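PDB 2IMR: aminodeoxyfutalosine deaminase from Deinococcus radiodurans, which catalyses the zinc-dependent deamination of aminodeoxyfutalosine to futalosine in menaquinone biosynthesis and, to a lesser extent, deaminates adenosine and related nucleosides. Local coordinates for residues Thr42-Tyr47 with Ala87-Ala92; Gln54-Val59 with Ala69-Glu74; Ala98-Asp103 with Gly147-Ile152; Gly170-Glu175 with Pro204-Gly209. All blocks are in the same frame, centred on the assembly; numbering follows the deposited sequence.

Interaction 1. Residues Thr42-Tyr47 with Ala87-Ala92; sequences TCDVLY and AGAVIA
The carbonyl oxygen of Ala89 is gripped by two successive backbone N-H groups. Val45 N reaches Ala89 O at 2.8 Å, while Asp44 N adds a weak bond to the same oxygen and another weak one to Gly88 O. Gly88 suits this loop because its positive phi (97°) would press any CB against the preceding carbonyl oxygen. Before the loop, Ala87 N bonds to Thr42 O at 2.7 Å. Beyond it two short strands run parallel, with Ile91 N bonded to Val45 O (3.1 Å) and Tyr47 N to Ile91 O.

Ile91 carries the apolar packing. Cys43 holds its sulfur between its own backbone N and carbonyl carbon (chi1 56°), which lays SG alongside the isoleucine, 3.6 Å from both Ile91 CG1 and Ile91 CD1. The other branch, Ile91 CG2, meets Leu46 CD1 at 3.9 Å, the two side chains crossing at a slant. An alanine in place of Ile91 would probably leave a gap beside Cys43 SG and Leu46 CD1, with nothing filling the volume of the two lost branches. At the end of the pair Ala92 is small enough for its CB to touch Tyr47 CB at 3.6 Å. Asp44 lays OD2 beside Ala89 CB, but its charge is met by Arg86 in a salt bridge.

On the sheet face away from Leu46 and Ile91, Val45 packs on Val384 of helix 380-395 and Val90 on Trp414. The pairing thus belongs to the small beta domain built from both ends of the chain, a common companion of the amidohydrolase barrel.

Interaction 2. Residues Gln54-Val59 with Ala69-Glu74; sequences QSPGGV and AGHPDE
Gly58 and Gly70 face each other as a hydrogen-bonded antiparallel pair, joined by two backbone bonds of unequal quality. Gly70 N donates to Gly58 O at 3.2 Å, with an angle of 159° at the hydrogen. The return bond, from Gly58 N to Gly70 O, is weak and bent to 127°. The two carbonyl oxygens also come close together, an acceptor pair that would probably repel.

Glycine suits both places. A CB on Gly58 would press tightly on Pro72, and the bare CA of Gly70 lets the amide of Gln54 lie against it, with Gln54 NE2 3.1 Å from Gly70 CA. The glutamine chain is extended beyond CG, which carries its amide across to the other strand.

Farther out the contact passes to rings. Pro72 CD rests 3.5 Å from Pro56 O, and Pro72 CG meets Pro56 CB at 4.0 Å. The peptide bond before Pro56 is cis, which sharpens the bend of the chain ahead of strand 57-62. Pro56 and His71 run alongside each other in the same direction, with Pro56 CD 4.0 Å from His71 CE1. His71 NE2 donates to Asp73 OD1 at 2.6 Å in the plane of the ring, which helps to hold the ring's rotation. At the far end, beyond the glycine pair, Val59 CG2 lies 4.3 Å from Ala69 CB, a loose apolar pair.

The contact lies in the hairpin of strands 57-62 and 65-70. His71 is the N-cap residue of helix 72-78, which Pro72 opens, while strand 57-62 continues the sheet toward strand 38-43 and Ser55 OG bonds to Asp44 O.

Interaction 3. Residues Ala98-Asp103 with Gly147-Ile152; sequences AHTHLD and GGVGDI. With ZN (zinc ion), chain B.
Val149 opens the contact by placing CG2 3.8 Å from Thr100 CG2, a touch between two branched residues well suited to neighbouring strands. Next, Gly150 offers its carbonyl oxygen to Thr100 N at 3.1 Å. Only a glycine fits there, since a CB would run into Ala98 O.

Asp151 then turns its carboxylate to the backbone of the first segment. CG stands anti to the backbone N (chi1 -178°), and Asp151 OD1 accepts Leu102 N on its syn side at 2.9 Å, 15° out of the carboxylate plane. The leucine's CG lies against the same oxygen. A water is placed to donate to Asp151 OD2 and to Ile152 O, though more acceptors than protons lie in its reach, and it also takes a weak bond from Leu102 N.

Ile152 comes last and packs against both metal-bound imidazoles. Its N-H gives a nearly straight bond (171°) to Thr100 O at 2.9 Å. Its CB sits over one face of the His101 ring, 3.6 Å from the ring centroid, in a CH-pi contact. The CG1 branch meets His99 CE1 at 3.4 Å, so one compact aliphatic side chain touches both rings without competing for the metal.

Those rings bind the zinc ion through His99 NE2 and His101 NE2, each at 2.1 Å, and His240 and a water complete the ligands seen. Gln238 OE1 bonds to His99 ND1 and helps to orient the ring. The His-X-His pair at the end of the first barrel strand is the hallmark of the amidohydrolase metal centre.

Interaction 4. Residues Gly170-Glu175 with Pro204-Gly209; sequences GTLYFE and PGLRLG
Arg207 sets its CG between its backbone N and carbonyl carbon (chi1 62°) and then runs fully extended to NE, while Thr171 holds OG1 beside its own backbone N. These turns bring Arg207 NE onto Thr171 OG1 at 2.7 Å, almost straight (175°) and within the guanidinium plane. Arg207 CG also lies against the hydroxyl oxygen, at 3.3 Å. An alanine here would probably leave Thr171 OG1 without this donor and open a gap along the hydroxyl where the extended chain had lain.

The two backbones run parallel. Gly170 N bonds to Gly205 O at 2.7 Å and Leu172 N to Arg207 O at 2.9 Å, with Arg207 N on Gly170 O between them. At the other end Gly209 N bonds to Leu172 O at 2.8 Å, and Phe174 N to Gly209 O.

Gly209 is hemmed in. A CB there would clash with Tyr173 CD1 and Thr171 CG2, and the bare CA lets the strands close to 4.0 Å between the CA atoms of Tyr173 and Gly209. Within its own strand, Thr171 CG2 sits over the centre of the Tyr173 ring, 3.5 Å above its plane. On the other face of the sheet Leu172 CG meets Leu206 CD1 at 4.0 Å, and both Leu172 and Leu208 pack on helix 156-163.

Glu175, a predicted substrate-binding residue, lies at the other end of this strand from Thr171. Thr171 OG1 also bonds to Val395 O, so the hydroxyl accepts from Arg207 NE and donates to that carbonyl, bridging the two and probably holding the guanidinium in its orientation.

Interactions 3 and 4 belong to one parallel sheet of the barrel, where strands 149-153 and 170-176 are neighbours, and they meet through backbone bonds such as Asp151 O to Tyr173 N. Both are buried, but interaction 3 is built around metal-binding imidazoles, whereas interaction 4 is largely backbone pairing with one arginine-threonine side-chain bond near the strand start. Interactions 1 and 2 lie in the small beta domain, with centres about 9 Å apart, and share the sheet containing strands 38-43 and 57-62. Interaction 1 is buried, combining backbone pairing with packing around Ile91; interaction 2 is partly exposed and leans on glycine and proline. The centres of interactions 1 and 3 are about 25 Å apart.

Interaction 1. Residues Thr42-Tyr47 with Ala87-Ala92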
loop_
_atom_site.group_PDB
_atom_site.type_symbol
_atom_site.label_atom_id
_atom_site.label_comp_id
_atom_site.label_asym_id
_atom_site.label_seq_id
_atom_site.Cartn_x
_atom_site.Cartn_y
_atom_site.Cartn_z
ATOM N N THR A 42 -25.380 8.992 12.957
ATOM C CA THR A 42 -24.339 8.603 13.901
ATOM C C THR A 42 -23.555 7.382 13.426
ATOM O O THR A 42 -24.086 6.513 12.733
ATOM C CB THR A 42 -24.926 8.303 15.290
ATOM O OG1 THR A 42 -25.804 7.174 15.210
ATOM C CG2 THR A 42 -25.704 9.505 15.804
ATOM N N CYS A 43 -22.284 7.329 13.807
ATOM C CA CYS A 43 -21.414 6.222 13.429
ATOM C C CYS A 43 -20.456 5.890 14.564
ATOM O O CYS A 43 -20.413 6.592 15.578
ATOM C CB CYS A 43 -20.628 6.577 12.163
ATOM S SG CYS A 43 -19.623 8.091 12.243
ATOM N N ASP A 44 -19.686 4.820 14.398
ATOM C CA ASP A 44 -18.737 4.426 15.429
ATOM C C ASP A 44 -17.449 5.206 15.273
ATOM O O ASP A 44 -16.817 5.581 16.260
ATOM C CB ASP A 44 -18.463 2.924 15.360
ATOM C CG ASP A 44 -19.710 2.100 15.603
ATOM O OD1 ASP A 44 -20.488 2.459 16.512
ATOM O OD2 ASP A 44 -19.914 1.092 14.896
ATOM N N VAL A 45 -17.058 5.447 14.028
ATOM C CA VAL A 45 -15.848 6.199 13.744
ATOM C C VAL A 45 -16.076 7.168 12.597
ATOM O O VAL A 45 -16.506 6.778 11.507
ATOM C CB VAL A 45 -14.668 5.273 13.369
ATOM C CG1 VAL A 45 -13.467 6.109 12.960
ATOM C CG2 VAL A 45 -14.313 4.383 14.544
ATOM N N LEU A 46 -15.782 8.436 12.855
ATOM C CA LEU A 46 -15.937 9.483 11.863
ATOM C C LEU A 46 -14.599 10.109 11.500
ATOM O O LEU A 46 -13.791 10.409 12.376
ATOM C CB LEU A 46 -16.857 10.580 12.403
ATOM C CG LEU A 46 -16.734 11.937 11.702
ATOM C CD1 LEU A 46 -17.400 11.873 10.342
ATOM C CD2 LEU A 46 -17.379 13.020 12.558
ATOM N N TYR A 47 -14.360 10.296 10.208
ATOM C CA TYR A 47 -13.138 10.951 9.767
ATOM C C TYR A 47 -13.528 12.028 8.763
ATOM O O TYR A 47 -14.086 11.731 7.706
ATOM C CB TYR A 47 -12.157 9.971 9.118
ATOM C CG TYR A 47 -10.854 10.655 8.767
ATOM C CD1 TYR A 47 -10.035 11.180 9.768
ATOM C CD2 TYR A 47 -10.482 10.859 7.439
ATOM C CE1 TYR A 47 -8.881 11.899 9.455
ATOM C CE2 TYR A 47 -9.330 11.577 7.116
ATOM C CZ TYR A 47 -8.537 12.096 8.132
ATOM O OH TYR A 47 -7.409 12.824 7.826
ATOM N N ALA A 87 -25.947 5.319 11.182
ATOM C CA ALA A 87 -25.333 5.216 9.863
ATOM C C ALA A 87 -24.220 4.187 9.685
ATOM O O ALA A 87 -23.469 4.252 8.715
ATOM C CB ALA A 87 -24.837 6.589 9.431
ATOM N N GLY A 88 -24.108 3.244 10.611
ATOM C CA GLY A 88 -23.082 2.224 10.480
ATOM C C GLY A 88 -21.806 2.491 11.254
ATOM O O GLY A 88 -21.735 3.421 12.058
ATOM N N ALA A 89 -20.786 1.680 10.994
ATOM C CA ALA A 89 -19.515 1.812 11.697
ATOM C C ALA A 89 -18.663 3.002 11.281
ATOM O O ALA A 89 -18.119 3.714 12.126
ATOM C CB ALA A 89 -18.705 0.525 11.543
ATOM N N VAL A 90 -18.554 3.239 9.985
ATOM C CA VAL A 90 -17.704 4.317 9.526
ATOM C C VAL A 90 -18.288 5.329 8.557
ATOM O O VAL A 90 -18.984 4.980 7.599
ATOM C CB VAL A 90 -16.423 3.738 8.861
ATOM C CG1 VAL A 90 -15.527 4.865 8.369
ATOM C CG2 VAL A 90 -15.686 2.835 9.851
ATOM N N ILE A 91 -17.994 6.594 8.828
ATOM C CA ILE A 91 -18.386 7.684 7.954
ATOM C C ILE A 91 -17.075 8.396 7.672
ATOM O O ILE A 91 -16.444 8.933 8.589
ATOM C CB ILE A 91 -19.363 8.675 8.616
ATOM C CG1 ILE A 91 -20.726 8.008 8.818
ATOM C CG2 ILE A 91 -19.507 9.902 7.734
ATOM C CD1 ILE A 91 -21.775 8.913 9.436
ATOM N N ALA A 92 -16.655 8.382 6.410
ATOM C CA ALA A 92 -15.401 9.011 6.013
ATOM C C ALA A 92 -15.243 8.994 4.503
ATOM O O ALA A 92 -15.951 8.267 3.803
ATOM C CB ALA A 92 -14.220 8.276 6.666
#

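Interaction 2. Residues Gln54-Val59 with Ala69-Glu74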
loop_
_atom_site.group_PDB
_atom_site.type_symbol
_atom_site.label_atom_id
_atom_site.label_comp_id
_atom_site.label_asym_id
_atom_site.label_seq_id
_atom_site.Cartn_x
_atom_site.Cartn_y
_atom_site.Cartn_z
ATOM N N GLN A 54 -12.531 10.684 14.739
ATOM C CA GLN A 54 -13.289 10.863 15.973
ATOM C C GLN A 54 -14.218 9.680 16.247
ATOM O O GLN A 54 -14.817 9.121 15.327
ATOM C CB GLN A 54 -14.105 12.154 15.865
ATOM C CG GLN A 54 -13.405 13.213 15.016
ATOM C CD GLN A 54 -14.251 14.444 14.765
ATOM O OE1 GLN A 54 -13.964 15.228 13.857
ATOM N NE2 GLN A 54 -15.292 14.629 15.573
ATOM N N SER A 55 -14.352 9.309 17.515
ATOM C CA SER A 55 -15.206 8.183 17.884
ATOM C C SER A 55 -15.743 8.302 19.306
ATOM O O SER A 55 -14.974 8.468 20.253
ATOM C CB SER A 55 -14.421 6.874 17.738
ATOM O OG SER A 55 -15.171 5.767 18.199
ATOM N N PRO A 56 -17.076 8.220 19.477
ATOM C CA PRO A 56 -18.083 8.028 18.424
ATOM C C PRO A 56 -18.143 9.234 17.494
ATOM O O PRO A 56 -17.514 10.258 17.760
ATOM C CB PRO A 56 -19.379 7.842 19.212
ATOM C CG PRO A 56 -18.906 7.262 20.516
ATOM C CD PRO A 56 -17.700 8.117 20.807
ATOM N N GLY A 57 -18.901 9.114 16.407
ATOM C CA GLY A 57 -18.998 10.210 15.460
ATOM C C GLY A 57 -20.408 10.498 14.981
ATOM O O GLY A 57 -21.329 9.715 15.202
ATOM N N GLY A 58 -20.571 11.639 14.321
ATOM C CA GLY A 58 -21.873 12.027 13.819
ATOM C C GLY A 58 -21.764 13.123 12.782
ATOM O O GLY A 58 -20.770 13.852 12.727
ATOM N N VAL A 59 -22.789 13.228 11.944
ATOM C CA VAL A 59 -22.834 14.240 10.903
ATOM C C VAL A 59 -24.263 14.741 10.793
ATOM O O VAL A 59 -25.189 13.949 10.643
ATOM C CB VAL A 59 -22.423 13.666 9.534
ATOM C CG1 VAL A 59 -22.473 14.755 8.481
ATOM C CG2 VAL A 59 -21.024 13.068 9.612
ATOM N N ALA A 69 -20.082 18.402 11.488
ATOM C CA ALA A 69 -19.504 17.076 11.645
ATOM C C ALA A 69 -18.567 17.094 12.837
ATOM O O ALA A 69 -17.668 17.933 12.919
ATOM C CB ALA A 69 -18.751 16.675 10.384
ATOM N N GLY A 70 -18.795 16.173 13.766
ATOM C CA GLY A 70 -17.965 16.089 14.954
ATOM C C GLY A 70 -18.521 15.059 15.912
ATOM O O GLY A 70 -19.080 14.045 15.491
ATOM N N HIS A 71 -18.367 15.306 17.207
ATOM C CA HIS A 71 -18.874 14.378 18.203
ATOM C C HIS A 71 -20.394 14.477 18.227
ATOM O O HIS A 71 -20.951 15.576 18.172
ATOM C CB HIS A 71 -18.315 14.709 19.589
ATOM C CG HIS A 71 -18.671 13.694 20.629
ATOM N ND1 HIS A 71 -17.796 12.712 21.041
ATOM C CD2 HIS A 71 -19.833 13.461 21.286
ATOM C CE1 HIS A 71 -18.404 11.916 21.902
ATOM N NE2 HIS A 71 -19.641 12.348 22.067
ATOM N N PRO A 72 -21.085 13.326 18.316
ATOM C CA PRO A 72 -22.549 13.248 18.346
ATOM C C PRO A 72 -23.267 13.965 19.487
ATOM O O PRO A 72 -24.306 14.590 19.265
ATOM C CB PRO A 72 -22.817 11.741 18.344
ATOM C CG PRO A 72 -21.611 11.180 19.020
ATOM C CD PRO A 72 -20.496 11.977 18.386
ATOM N N ASP A 73 -22.740 13.870 20.706
ATOM C CA ASP A 73 -23.388 14.536 21.832
ATOM C C ASP A 73 -23.418 16.036 21.594
ATOM O O ASP A 73 -24.405 16.704 21.900
ATOM C CB ASP A 73 -22.673 14.214 23.147
ATOM C CG ASP A 73 -22.829 12.759 23.552
ATOM O OD1 ASP A 73 -22.054 11.913 23.054
ATOM O OD2 ASP A 73 -23.737 12.460 24.358
ATOM N N GLU A 74 -22.332 16.570 21.049
ATOM C CA GLU A 74 -22.281 17.990 20.738
ATOM C C GLU A 74 -23.447 18.301 19.796
ATOM O O GLU A 74 -24.128 19.314 19.948
ATOM C CB GLU A 74 -20.961 18.342 20.043
ATOM C CG GLU A 74 -19.770 18.481 20.973
ATOM C CD GLU A 74 -19.900 19.674 21.907
ATOM O OE1 GLU A 74 -19.913 20.822 21.413
ATOM O OE2 GLU A 74 -19.992 19.465 23.135
#

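Interaction 3. Residues Ala98-Asp103 with Gly147-Ile152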
loop_
_atom_site.group_PDB
_atom_site.type_symbol
_atom_site.label_atom_id
_atom_site.label_comp_id
_atom_site.label_asym_id
_atom_site.label_seq_id
_atom_site.Cartn_x
_atom_site.Cartn_y
_atom_site.Cartn_z
ATOM N N ALA A 98 -3.570 1.973 -0.974
ATOM C CA ALA A 98 -2.169 2.358 -1.111
ATOM C C ALA A 98 -1.216 1.339 -1.713
ATOM O O ALA A 98 -0.059 1.663 -1.987
ATOM C CB ALA A 98 -1.638 2.828 0.248
ATOM N N HIS A 99 -1.676 0.109 -1.899
ATOM C CA HIS A 99 -0.821 -0.894 -2.513
ATOM C C HIS A 99 -1.593 -2.060 -3.099
ATOM O O HIS A 99 -2.286 -2.786 -2.386
ATOM C CB HIS A 99 0.202 -1.456 -1.520
ATOM C CG HIS A 99 1.177 -2.409 -2.148
ATOM N ND1 HIS A 99 2.307 -1.985 -2.813
ATOM C CD2 HIS A 99 1.148 -3.757 -2.275
ATOM C CE1 HIS A 99 2.935 -3.031 -3.323
ATOM N NE2 HIS A 99 2.250 -4.119 -3.012
ATOM N N THR A 100 -1.459 -2.227 -4.409
ATOM C CA THR A 100 -2.074 -3.343 -5.105
ATOM C C THR A 100 -1.328 -3.557 -6.415
ATOM O O THR A 100 -0.438 -2.778 -6.776
ATOM C CB THR A 100 -3.581 -3.093 -5.401
ATOM O OG1 THR A 100 -4.155 -4.281 -5.963
ATOM C CG2 THR A 100 -3.760 -1.940 -6.376
ATOM N N HIS A 101 -1.666 -4.641 -7.102
ATOM C CA HIS A 101 -1.083 -4.949 -8.403
ATOM C C HIS A 101 -2.286 -5.254 -9.291
ATOM O O HIS A 101 -2.978 -6.246 -9.056
ATOM C CB HIS A 101 -0.201 -6.203 -8.351
ATOM C CG HIS A 101 1.042 -6.060 -7.527
ATOM N ND1 HIS A 101 2.306 -6.164 -8.071
ATOM C CD2 HIS A 101 1.219 -5.906 -6.192
ATOM C CE1 HIS A 101 3.207 -6.085 -7.108
ATOM N NE2 HIS A 101 2.575 -5.928 -5.958
ATOM N N LEU A 102 -2.553 -4.406 -10.284
ATOM C CA LEU A 102 -3.679 -4.647 -11.187
ATOM C C LEU A 102 -3.244 -5.590 -12.306
ATOM O O LEU A 102 -4.079 -6.184 -12.997
ATOM C CB LEU A 102 -4.212 -3.330 -11.766
ATOM C CG LEU A 102 -4.765 -2.360 -10.715
ATOM C CD1 LEU A 102 -5.464 -1.206 -11.410
ATOM C CD2 LEU A 102 -5.758 -3.085 -9.801
ATOM N N ASP A 103 -1.931 -5.714 -12.488
ATOM C CA ASP A 103 -1.364 -6.635 -13.468
ATOM C C ASP A 103 -0.086 -7.178 -12.835
ATOM O O ASP A 103 0.604 -6.463 -12.104
ATOM C CB ASP A 103 -1.068 -5.939 -14.819
ATOM C CG ASP A 103 0.301 -5.261 -14.871
ATOM O OD1 ASP A 103 0.491 -4.216 -14.209
ATOM O OD2 ASP A 103 1.188 -5.772 -15.593
ATOM N N GLY A 147 -11.320 6.102 -4.797
ATOM C CA GLY A 147 -10.361 6.599 -3.831
ATOM C C GLY A 147 -9.012 6.428 -4.502
ATOM O O GLY A 147 -8.889 5.655 -5.453
ATOM N N GLY A 148 -7.999 7.142 -4.030
ATOM C CA GLY A 148 -6.691 7.019 -4.642
ATOM C C GLY A 148 -6.169 5.595 -4.641
ATOM O O GLY A 148 -6.665 4.738 -3.910
ATOM N N VAL A 149 -5.170 5.337 -5.473
ATOM C CA VAL A 149 -4.573 4.010 -5.536
ATOM C C VAL A 149 -3.061 4.086 -5.722
ATOM O O VAL A 149 -2.543 5.012 -6.348
ATOM C CB VAL A 149 -5.162 3.169 -6.698
ATOM C CG1 VAL A 149 -4.861 3.829 -8.036
ATOM C CG2 VAL A 149 -4.580 1.754 -6.667
ATOM N N GLY A 150 -2.372 3.109 -5.137
ATOM C CA GLY A 150 -0.931 2.989 -5.257
ATOM C C GLY A 150 -0.785 1.665 -5.983
ATOM O O GLY A 150 -0.814 0.603 -5.363
ATOM N N ASP A 151 -0.654 1.721 -7.303
ATOM C CA ASP A 151 -0.568 0.505 -8.099
ATOM C C ASP A 151 0.813 0.164 -8.624
ATOM O O ASP A 151 1.509 1.011 -9.181
ATOM C CB ASP A 151 -1.539 0.588 -9.285
ATOM C CG ASP A 151 -1.528 -0.667 -10.134
ATOM O OD1 ASP A 151 -1.674 -1.756 -9.554
ATOM O OD2 ASP A 151 -1.383 -0.572 -11.376
ATOM N N ILE A 152 1.200 -1.092 -8.437
ATOM C CA ILE A 152 2.478 -1.574 -8.921
ATOM C C ILE A 152 2.197 -2.121 -10.316
ATOM O O ILE A 152 1.325 -2.976 -10.488
ATOM C CB ILE A 152 3.032 -2.700 -8.032
ATOM C CG1 ILE A 152 3.126 -2.223 -6.576
ATOM C CG2 ILE A 152 4.404 -3.144 -8.549
ATOM C CD1 ILE A 152 3.902 -0.924 -6.393
HETATM ZN ZN ZN B . 3.003 -5.888 -3.933
HETATM O O HOH W 1 -0.730 -2.878 -12.213
HETATM O O HOH W 2 2.597 -7.100 -2.677
#

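Interaction 4. Residues Gly170-Glu175 with Pro204-Gly209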
loop_
_atom_site.group_PDB
_atom_site.type_symbol
_atom_site.label_atom_id
_atom_site.label_comp_id
_atom_site.label_asym_id
_atom_site.label_seq_id
_atom_site.Cartn_x
_atom_site.Cartn_y
_atom_site.Cartn_z
ATOM N N GLY A 170 -3.729 8.875 -7.923
ATOM C CA GLY A 170 -2.751 8.241 -7.058
ATOM C C GLY A 170 -1.402 8.129 -7.738
ATOM O O GLY A 170 -0.959 9.064 -8.409
ATOM N N THR A 171 -0.746 6.986 -7.571
ATOM C CA THR A 171 0.559 6.760 -8.171
ATOM C C THR A 171 0.652 5.391 -8.834
ATOM O O THR A 171 0.167 4.400 -8.292
ATOM C CB THR A 171 1.674 6.830 -7.109
ATOM O OG1 THR A 171 1.629 8.103 -6.454
ATOM C CG2 THR A 171 3.041 6.626 -7.751
ATOM N N LEU A 172 1.282 5.350 -10.004
ATOM C CA LEU A 172 1.496 4.101 -10.735
ATOM C C LEU A 172 3.000 3.846 -10.689
ATOM O O LEU A 172 3.773 4.564 -11.329
ATOM C CB LEU A 172 1.048 4.238 -12.195
ATOM C CG LEU A 172 -0.411 4.649 -12.410
ATOM C CD1 LEU A 172 -0.689 4.766 -13.905
ATOM C CD2 LEU A 172 -1.335 3.625 -11.758
ATOM N N TYR A 173 3.404 2.839 -9.918
ATOM C CA TYR A 173 4.812 2.483 -9.754
ATOM C C TYR A 173 5.253 1.397 -10.739
ATOM O O TYR A 173 4.684 0.301 -10.754
ATOM C CB TYR A 173 5.055 1.965 -8.334
ATOM C CG TYR A 173 4.608 2.881 -7.213
ATOM C CD1 TYR A 173 5.499 3.767 -6.605
ATOM C CD2 TYR A 173 3.303 2.813 -6.718
ATOM C CE1 TYR A 173 5.104 4.553 -5.527
ATOM C CE2 TYR A 173 2.897 3.594 -5.645
ATOM C CZ TYR A 173 3.799 4.458 -5.050
ATOM O OH TYR A 173 3.396 5.202 -3.967
ATOM N N PHE A 174 6.278 1.692 -11.534
ATOM C CA PHE A 174 6.797 0.731 -12.509
ATOM C C PHE A 174 7.717 -0.226 -11.762
ATOM O O PHE A 174 8.711 0.190 -11.177
ATOM C CB PHE A 174 7.567 1.460 -13.619
ATOM C CG PHE A 174 7.990 0.571 -14.759
ATOM C CD1 PHE A 174 7.096 -0.337 -15.323
ATOM C CD2 PHE A 174 9.272 0.670 -15.297
ATOM C CE1 PHE A 174 7.471 -1.135 -16.406
ATOM C CE2 PHE A 174 9.661 -0.124 -16.380
ATOM C CZ PHE A 174 8.758 -1.028 -16.938
ATOM N N GLU A 175 7.391 -1.513 -11.782
ATOM C CA GLU A 175 8.195 -2.487 -11.051
ATOM C C GLU A 175 9.457 -2.924 -11.785
ATOM O O GLU A 175 9.426 -3.199 -12.978
ATOM C CB GLU A 175 7.344 -3.712 -10.709
ATOM C CG GLU A 175 7.909 -4.549 -9.579
ATOM C CD GLU A 175 6.944 -5.619 -9.115
ATOM O OE1 GLU A 175 6.619 -6.516 -9.917
ATOM O OE2 GLU A 175 6.509 -5.559 -7.949
ATOM N N PRO A 204 -1.826 15.893 -13.546
ATOM C CA PRO A 204 -2.203 16.187 -12.160
ATOM C C PRO A 204 -3.170 15.156 -11.584
ATOM O O PRO A 204 -4.247 14.926 -12.135
ATOM C CB PRO A 204 -2.840 17.570 -12.264
ATOM C CG PRO A 204 -2.103 18.192 -13.415
ATOM C CD PRO A 204 -2.069 17.063 -14.411
ATOM N N GLY A 205 -2.779 14.535 -10.476
ATOM C CA GLY A 205 -3.642 13.551 -9.847
ATOM C C GLY A 205 -3.231 12.108 -10.062
ATOM O O GLY A 205 -3.623 11.235 -9.291
ATOM N N LEU A 206 -2.455 11.852 -11.110
ATOM C CA LEU A 206 -1.993 10.501 -11.419
ATOM C C LEU A 206 -0.528 10.602 -11.817
ATOM O O LEU A 206 -0.206 10.944 -12.958
ATOM C CB LEU A 206 -2.814 9.908 -12.567
ATOM C CG LEU A 206 -2.626 8.418 -12.869
ATOM C CD1 LEU A 206 -2.987 7.592 -11.641
ATOM C CD2 LEU A 206 -3.500 8.025 -14.054
ATOM N N ARG A 207 0.356 10.301 -10.873
ATOM C CA ARG A 207 1.787 10.409 -11.113
ATOM C C ARG A 207 2.522 9.087 -11.293
ATOM O O ARG A 207 2.055 8.023 -10.877
ATOM C CB ARG A 207 2.431 11.188 -9.970
ATOM C CG ARG A 207 2.265 10.502 -8.641
ATOM C CD ARG A 207 2.866 11.293 -7.499
ATOM N NE ARG A 207 2.807 10.506 -6.273
ATOM C CZ ARG A 207 3.235 10.922 -5.087
ATOM N NH1 ARG A 207 3.762 12.134 -4.952
ATOM N NH2 ARG A 207 3.141 10.117 -4.037
ATOM N N LEU A 208 3.691 9.180 -11.913
ATOM C CA LEU A 208 4.532 8.019 -12.171
ATOM C C LEU A 208 5.451 7.763 -10.985
ATOM O O LEU A 208 5.970 8.702 -10.375
ATOM C CB LEU A 208 5.373 8.256 -13.426
ATOM C CG LEU A 208 6.378 7.162 -13.785
ATOM C CD1 LEU A 208 5.630 5.879 -14.154
ATOM C CD2 LEU A 208 7.239 7.630 -14.952
ATOM N N GLY A 209 5.646 6.488 -10.662
ATOM C CA GLY A 209 6.507 6.127 -9.555
ATOM C C GLY A 209 7.433 4.992 -9.945
ATOM O O GLY A 209 7.413 4.529 -11.083
#